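Local coordinates for penicillin-binding 1 transmembrane protein MrcA (PDB 3D0F), which probably polymerises and cross-links peptidoglycan as a bifunctional penicillin-binding protein, of which this chain is the OB-like domain, at residues A[17-20]-A[21-24]; A[51-54]-A[55-59]. All coordinates share one frame; numbering follows the deposited sequence.

How the contacts relate
Contact 1 (17-24) and contact 2 (51-59) lie on opposite sides of the centre of the chain, their centres about 32 Å apart and their nearest atoms about 19 Å apart. Contact 1 is a surface cap at the start of helix 20-26, on an arm away from the sheet; contact 2 is a partly buried hairpin end joining strands 48-53 and 58-61. In contact 1 one carboxylate accepts a single backbone N-H, whereas contact 2 adds a salt bridge and a stacked amide to its strand pairing. The dimer brings the two kinds of site together: R20 and Q24 of one subunit bond to G56 and K54 of the other.

Contact 1: residues A[17-20]-A[21-24]; sequences LKDR and EALQ
The carboxylate of D19 reaches forward over the first turn of helix 20-26 and takes the N-H of A22, with OD1 3.1 Å from A22 N and an N-H...O angle of 172°. The hydrogen points almost straight at the oxygen, yet the donor stands 67° out of the carboxylate plane, so the group is met from above. The torsion that puts it there is chi1, -173°, which sets CG opposite the backbone N and beside the carbonyl carbon, from where OD1 reaches A22 N. Its flat end also packs on the methyl of A22, CB of A22 lying 3.5 Å from D19 CG.

Behind the cap the backbone has already begun to coil. L23 N donates to D19 O at 3.1 Å, and Q24 N to R20 O at 2.8 Å. The L23 side chain leans over the same capping residue: its CG is 3.4 Å from D19 O, and CD1 extends to L17 O at 3.5 Å, so an apolar branch borders two carbonyl oxygens of the incoming loop. L13 and P14 of this chain also touch L23.

R20 and Q24 both turn their polar ends to the second subunit, where R20 NH1 bonds to G56 O and Q24 NE2 to K54 O, while F52 of that subunit packs on R20 and L23. A carboxylate this close to the helix start would be expected to interact favourably with the helix dipole. An aspartate accepting from the N-H three residues on is the classic N-cap of an alpha helix.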
ATOM      1  N   LEU A  17      -1.436 -23.037   6.515  1.00 30.90           N
ATOM      2  CA  LEU A  17      -1.740 -21.828   5.780  1.00 30.71           C
ATOM      3  C   LEU A  17      -2.548 -20.773   6.532  1.00 30.84           C
ATOM      4  O   LEU A  17      -2.847 -19.714   5.973  1.00 31.55           O
ATOM      5  CB  LEU A  17      -2.445 -22.192   4.467  1.00 30.89           C
ATOM      6  CG  LEU A  17      -1.680 -23.193   3.602  1.00 30.54           C
ATOM      7  CD1 LEU A  17      -2.558 -23.587   2.449  1.00 33.63           C
ATOM      8  CD2 LEU A  17      -0.352 -22.624   3.090  1.00 35.44           C
ATOM      9  N   LYS A  18      -2.929 -21.062   7.784  1.00 30.72           N
ATOM     10  CA  LYS A  18      -3.504 -20.044   8.665  1.00 30.73           C
ATOM     11  C   LYS A  18      -2.507 -19.549   9.718  1.00 29.76           C
ATOM     12  O   LYS A  18      -2.860 -18.698  10.526  1.00 30.87           O
ATOM     13  CB  LYS A  18      -4.771 -20.572   9.365  1.00 32.76           C
ATOM     14  CG  LYS A  18      -6.092 -20.264   8.617  1.00 35.47           C
ATOM     15  CD  LYS A  18      -6.332 -21.252   7.511  1.00 37.91           C
ATOM     16  CE  LYS A  18      -6.997 -22.509   8.059  1.00 39.30           C
ATOM     17  NZ  LYS A  18      -7.014 -23.612   7.048  1.00 39.71           N
ATOM     18  N   ASP A  19      -1.272 -20.070   9.698  1.00 27.99           N
ATOM     19  CA  ASP A  19      -0.218 -19.611  10.636  1.00 26.78           C
ATOM     20  C   ASP A  19       0.316 -18.282  10.137  1.00 25.11           C
ATOM     21  O   ASP A  19       1.251 -18.237   9.350  1.00 24.88           O
ATOM     22  CB  ASP A  19       0.900 -20.633  10.739  1.00 25.55           C
ATOM     23  CG  ASP A  19       1.938 -20.279  11.832  1.00 26.06           C
ATOM     24  OD1 ASP A  19       2.003 -19.102  12.223  1.00 25.61           O
ATOM     25  OD2 ASP A  19       2.685 -21.172  12.263  1.00 25.02           O
ATOM     26  N   ARG A  20      -0.282 -17.197  10.594  1.00 25.11           N
ATOM     27  CA  ARG A  20       0.069 -15.868  10.135  1.00 24.25           C
ATOM     28  C   ARG A  20       1.498 -15.473  10.463  1.00 23.79           C
ATOM     29  O   ARG A  20       2.180 -14.848   9.647  1.00 22.80           O
ATOM     30  CB  ARG A  20      -0.918 -14.836  10.661  1.00 26.64           C
ATOM     31  CG  ARG A  20      -2.336 -15.150  10.218  1.00 30.06           C
ATOM     32  CD  ARG A  20      -3.158 -13.906  10.133  1.00 37.41           C
ATOM     33  NE  ARG A  20      -3.424 -13.349  11.452  1.00 40.97           N
ATOM     34  CZ  ARG A  20      -3.988 -12.163  11.652  1.00 43.91           C
ATOM     35  NH1 ARG A  20      -4.330 -11.388  10.618  1.00 45.45           N
ATOM     36  NH2 ARG A  20      -4.203 -11.742  12.899  1.00 45.78           N
ATOM     37  N   GLU A  21       1.975 -15.877  11.641  1.00 22.85           N
ATOM     38  CA  GLU A  21       3.371 -15.583  12.032  1.00 22.70           C
ATOM     39  C   GLU A  21       4.380 -16.194  11.055  1.00 20.63           C
ATOM     40  O   GLU A  21       5.323 -15.522  10.627  1.00 19.78           O
ATOM     41  CB  GLU A  21       3.638 -16.128  13.433  1.00 23.30           C
ATOM     42  CG  GLU A  21       5.035 -15.863  13.990  1.00 24.01           C
ATOM     43  CD  GLU A  21       5.182 -16.290  15.451  1.00 26.13           C
ATOM     44  OE1 GLU A  21       5.382 -17.509  15.701  1.00 31.97           O
ATOM     45  OE2 GLU A  21       5.099 -15.402  16.332  1.00 30.80           O
ATOM     46  N   ALA A  22       4.193 -17.458  10.724  1.00 18.69           N
ATOM     47  CA  ALA A  22       5.054 -18.145   9.782  1.00 18.72           C
ATOM     48  C   ALA A  22       5.000 -17.498   8.392  1.00 18.42           C
ATOM     49  O   ALA A  22       6.045 -17.351   7.740  1.00 18.40           O
ATOM     50  CB  ALA A  22       4.641 -19.590   9.664  1.00 19.53           C
ATOM     51  N   LEU A  23       3.790 -17.145   7.951  1.00 18.86           N
ATOM     52  CA  LEU A  23       3.605 -16.507   6.660  1.00 18.10           C
ATOM     53  C   LEU A  23       4.250 -15.133   6.644  1.00 18.59           C
ATOM     54  O   LEU A  23       4.898 -14.760   5.662  1.00 18.02           O
ATOM     55  CB  LEU A  23       2.115 -16.402   6.255  1.00 19.62           C
ATOM     56  CG  LEU A  23       1.484 -17.780   6.039  1.00 19.47           C
ATOM     57  CD1 LEU A  23      -0.018 -17.673   5.986  1.00 25.48           C
ATOM     58  CD2 LEU A  23       2.050 -18.459   4.757  1.00 20.59           C
ATOM     59  N   GLN A  24       4.092 -14.339   7.711  1.00 17.08           N
ATOM     60  CA  GLN A  24       4.774 -13.033   7.789  0.60 17.52           C
ATOM     61  C   GLN A  24       6.279 -13.222   7.751  1.00 17.89           C
ATOM     62  O   GLN A  24       7.024 -12.458   7.133  1.00 17.69           O
ATOM     63  CB  GLN A  24       4.443 -12.303   9.106  0.60 18.21           C
ATOM     64  CG  GLN A  24       3.054 -11.710   9.168  0.60 18.89           C
ATOM     65  CD  GLN A  24       2.770 -10.574   8.168  0.60 20.48           C
ATOM     66  OE1 GLN A  24       3.672 -10.006   7.497  0.60 23.97           O
ATOM     67  NE2 GLN A  24       1.496 -10.217   8.090  0.60 22.78           N
TER

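Contact 2: residues A[51-54]-A[55-59]; sequences AFRK and NGETI
R53 lays its guanidinium over the side-chain amide of N55, the two planes 24° apart, and N55 OD1 sits 3.3 Å above the guanidinium plane over its centre. At one end of this stack, in one of the two conformers of E57, R53 NH2 forms a salt bridge with E57 OE1, 3.1 Å away, although the guanidinium and carboxylate planes are turned 67° to each other. In that conformer N55 ND2 donates to the same OE1 at 3.1 Å, lying above the carboxylate plane, so one oxygen draws in both the arginine and the amide. I59 CG2 meets the guanidinium at its edge, 3.8 Å from R53 NE.

The next shell fixes these groups. N55 OD1 accepts from E57 N at 3.0 Å, an Asx turn that limits rotation of the amide. R53 has chi1 54°, which places CG between its backbone N and carbonyl carbon and directs the extended chain across the loop. A water links R53 NH1 to N55 N by accepting from both.

Beneath the side chains, a type I turn from R53 to G56 is closed by G56 N to R53 O, and R53 N donates to E57 O at 3.0 Å; with G56 at positive phi, this is a 3:5 hairpin with a type I turn and G1 bulge. Away from the turn come the non-hydrogen-bonded pair F52 and T58 and then the hydrogen-bonded pair A51 and I59. The ring of F52 meets G56, with CZ 3.5 Å from G56 CA, and T58 OG1 is at the ring edge. On the turn, K54 NZ bonds to M27 O of the second subunit.

Chemically, the Asx bond would be expected to hold the N55 amide in place, and the stack on it to restrict the R53 guanidinium, with the E57 carboxylate adding to this in one conformer.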
ATOM      1  N   ALA A  51      -5.301  15.410   5.033  1.00 15.79           N
ATOM      2  CA  ALA A  51      -4.372  15.092   3.965  1.00 16.62           C
ATOM      3  C   ALA A  51      -5.087  14.428   2.786  1.00 16.84           C
ATOM      4  O   ALA A  51      -6.073  13.704   2.989  1.00 19.46           O
ATOM      5  CB  ALA A  51      -3.211  14.221   4.492  1.00 17.11           C
ATOM      6  N   PHE A  52      -4.614  14.685   1.577  1.00 16.37           N
ATOM      7  CA  PHE A  52      -5.166  14.129   0.347  1.00 17.59           C
ATOM      8  C   PHE A  52      -4.297  12.959  -0.111  1.00 18.32           C
ATOM      9  O   PHE A  52      -3.087  13.086  -0.197  1.00 17.79           O
ATOM     10  CB  PHE A  52      -5.170  15.215  -0.746  1.00 17.85           C
ATOM     11  CG  PHE A  52      -5.786  14.784  -2.048  1.00 18.30           C
ATOM     12  CD1 PHE A  52      -7.135  14.972  -2.264  1.00 21.76           C
ATOM     13  CD2 PHE A  52      -5.008  14.293  -3.073  1.00 20.75           C
ATOM     14  CE1 PHE A  52      -7.739  14.599  -3.484  1.00 20.36           C
ATOM     15  CE2 PHE A  52      -5.600  13.884  -4.296  1.00 19.72           C
ATOM     16  CZ  PHE A  52      -6.960  14.066  -4.482  1.00 22.60           C
ATOM     17  N   ARG A  53      -4.895  11.799  -0.345  1.00 19.08           N
ATOM     18  CA  ARG A  53      -4.105  10.637  -0.801  1.00 20.23           C
ATOM     19  C   ARG A  53      -4.355  10.346  -2.298  1.00 21.07           C
ATOM     20  O   ARG A  53      -5.271  10.869  -2.873  1.00 20.64           O
ATOM     21  CB  ARG A  53      -4.352   9.397   0.075  1.00 22.94           C
ATOM     22  CG  ARG A  53      -5.730   8.976   0.249  1.00 23.31           C
ATOM     23  CD  ARG A  53      -5.748   7.910   1.344  1.00 22.13           C
ATOM     24  NE  ARG A  53      -6.978   7.225   1.482  1.00 24.32           N
ATOM     25  CZ  ARG A  53      -7.225   5.994   1.010  1.00 23.15           C
ATOM     26  NH1 ARG A  53      -6.324   5.334   0.298  1.00 26.13           N
ATOM     27  NH2 ARG A  53      -8.392   5.432   1.228  1.00 24.48           N
ATOM     28  N   LYS A  54      -3.539   9.486  -2.884  1.00 21.95           N
ATOM     29  CA  LYS A  54      -3.598   9.227  -4.330  1.00 22.96           C
ATOM     30  C   LYS A  54      -4.928   8.737  -4.822  1.00 23.88           C
ATOM     31  O   LYS A  54      -5.283   9.002  -5.977  1.00 27.15           O
ATOM     32  CB  LYS A  54      -2.546   8.181  -4.695  1.00 24.30           C
ATOM     33  CG  LYS A  54      -1.132   8.691  -4.658  1.00 26.87           C
ATOM     34  CD  LYS A  54      -0.805   9.537  -5.890  1.00 29.44           C
ATOM     35  CE  LYS A  54      -0.583   8.741  -7.185  1.00 30.13           C
ATOM     36  NZ  LYS A  54       0.086   9.582  -8.288  1.00 28.19           N
ATOM     37  N   ASN A  55      -5.672   8.003  -4.003  1.00 23.72           N
ATOM     38  CA  ASN A  55      -6.977   7.493  -4.460  1.00 24.26           C
ATOM     39  C   ASN A  55      -8.048   8.593  -4.520  1.00 24.17           C
ATOM     40  O   ASN A  55      -9.210   8.327  -4.886  1.00 25.42           O
ATOM     41  CB  ASN A  55      -7.419   6.290  -3.614  1.00 25.03           C
ATOM     42  CG  ASN A  55      -8.176   6.680  -2.385  1.00 24.42           C
ATOM     43  OD1 ASN A  55      -7.951   7.752  -1.825  1.00 25.79           O
ATOM     44  ND2 ASN A  55      -9.126   5.852  -1.985  1.00 26.65           N
ATOM     45  N   GLY A  56      -7.669   9.824  -4.163  1.00 23.35           N
ATOM     46  CA  GLY A  56      -8.529  10.975  -4.241  1.00 23.25           C
ATOM     47  C   GLY A  56      -9.295  11.307  -2.967  1.00 22.61           C
ATOM     48  O   GLY A  56     -10.084  12.245  -2.950  1.00 24.10           O
ATOM     49  N   GLU A  57      -9.126  10.500  -1.924  1.00 22.55           N
ATOM     50  CA  GLU A  57      -9.851  10.770  -0.706  0.50 22.38           C
ATOM     51  C   GLU A  57      -9.041  11.700   0.203  1.00 21.93           C
ATOM     52  O   GLU A  57      -7.804  11.717   0.169  1.00 20.56           O
ATOM     53  CB  GLU A  57     -10.264   9.450  -0.040  0.50 22.86           C
ATOM     54  CG  GLU A  57     -11.333   8.743  -0.894  0.50 23.21           C
ATOM     55  CD  GLU A  57     -11.777   7.373  -0.419  0.50 25.13           C
ATOM     56  OE1 GLU A  57     -11.027   6.657   0.270  0.50 26.68           O
ATOM     57  OE2 GLU A  57     -12.913   7.001  -0.786  0.50 28.52           O
ATOM     58  N   THR A  58      -9.767  12.513   0.956  1.00 21.52           N
ATOM     59  CA  THR A  58      -9.170  13.393   1.960  1.00 21.28           C
ATOM     60  C   THR A  58      -9.432  12.689   3.286  1.00 21.26           C
ATOM     61  O   THR A  58     -10.561  12.296   3.615  1.00 24.07           O
ATOM     62  CB  THR A  58      -9.716  14.809   1.933  1.00 22.75           C
ATOM     63  OG1 THR A  58      -9.415  15.433   0.663  1.00 23.47           O
ATOM     64  CG2 THR A  58      -9.086  15.651   3.061  1.00 23.69           C
ATOM     65  N   ILE A  59      -8.356  12.456   3.997  1.00 18.81           N
ATOM     66  CA  ILE A  59      -8.411  11.791   5.312  1.00 17.71           C
ATOM     67  C   ILE A  59      -8.114  12.811   6.416  1.00 16.62           C
ATOM     68  O   ILE A  59      -7.503  13.838   6.163  1.00 15.72           O
ATOM     69  CB  ILE A  59      -7.405  10.598   5.429  1.00 16.48           C
ATOM     70  CG1 ILE A  59      -5.950  11.024   5.175  1.00 18.49           C
ATOM     71  CG2 ILE A  59      -7.792   9.459   4.439  1.00 20.69           C
ATOM     72  CD1 ILE A  59      -4.897   9.929   5.433  1.00 18.71           C
TER
HETATM   73  O   HOH W   1      -4.244   6.383  -1.691  1.00 18.53           O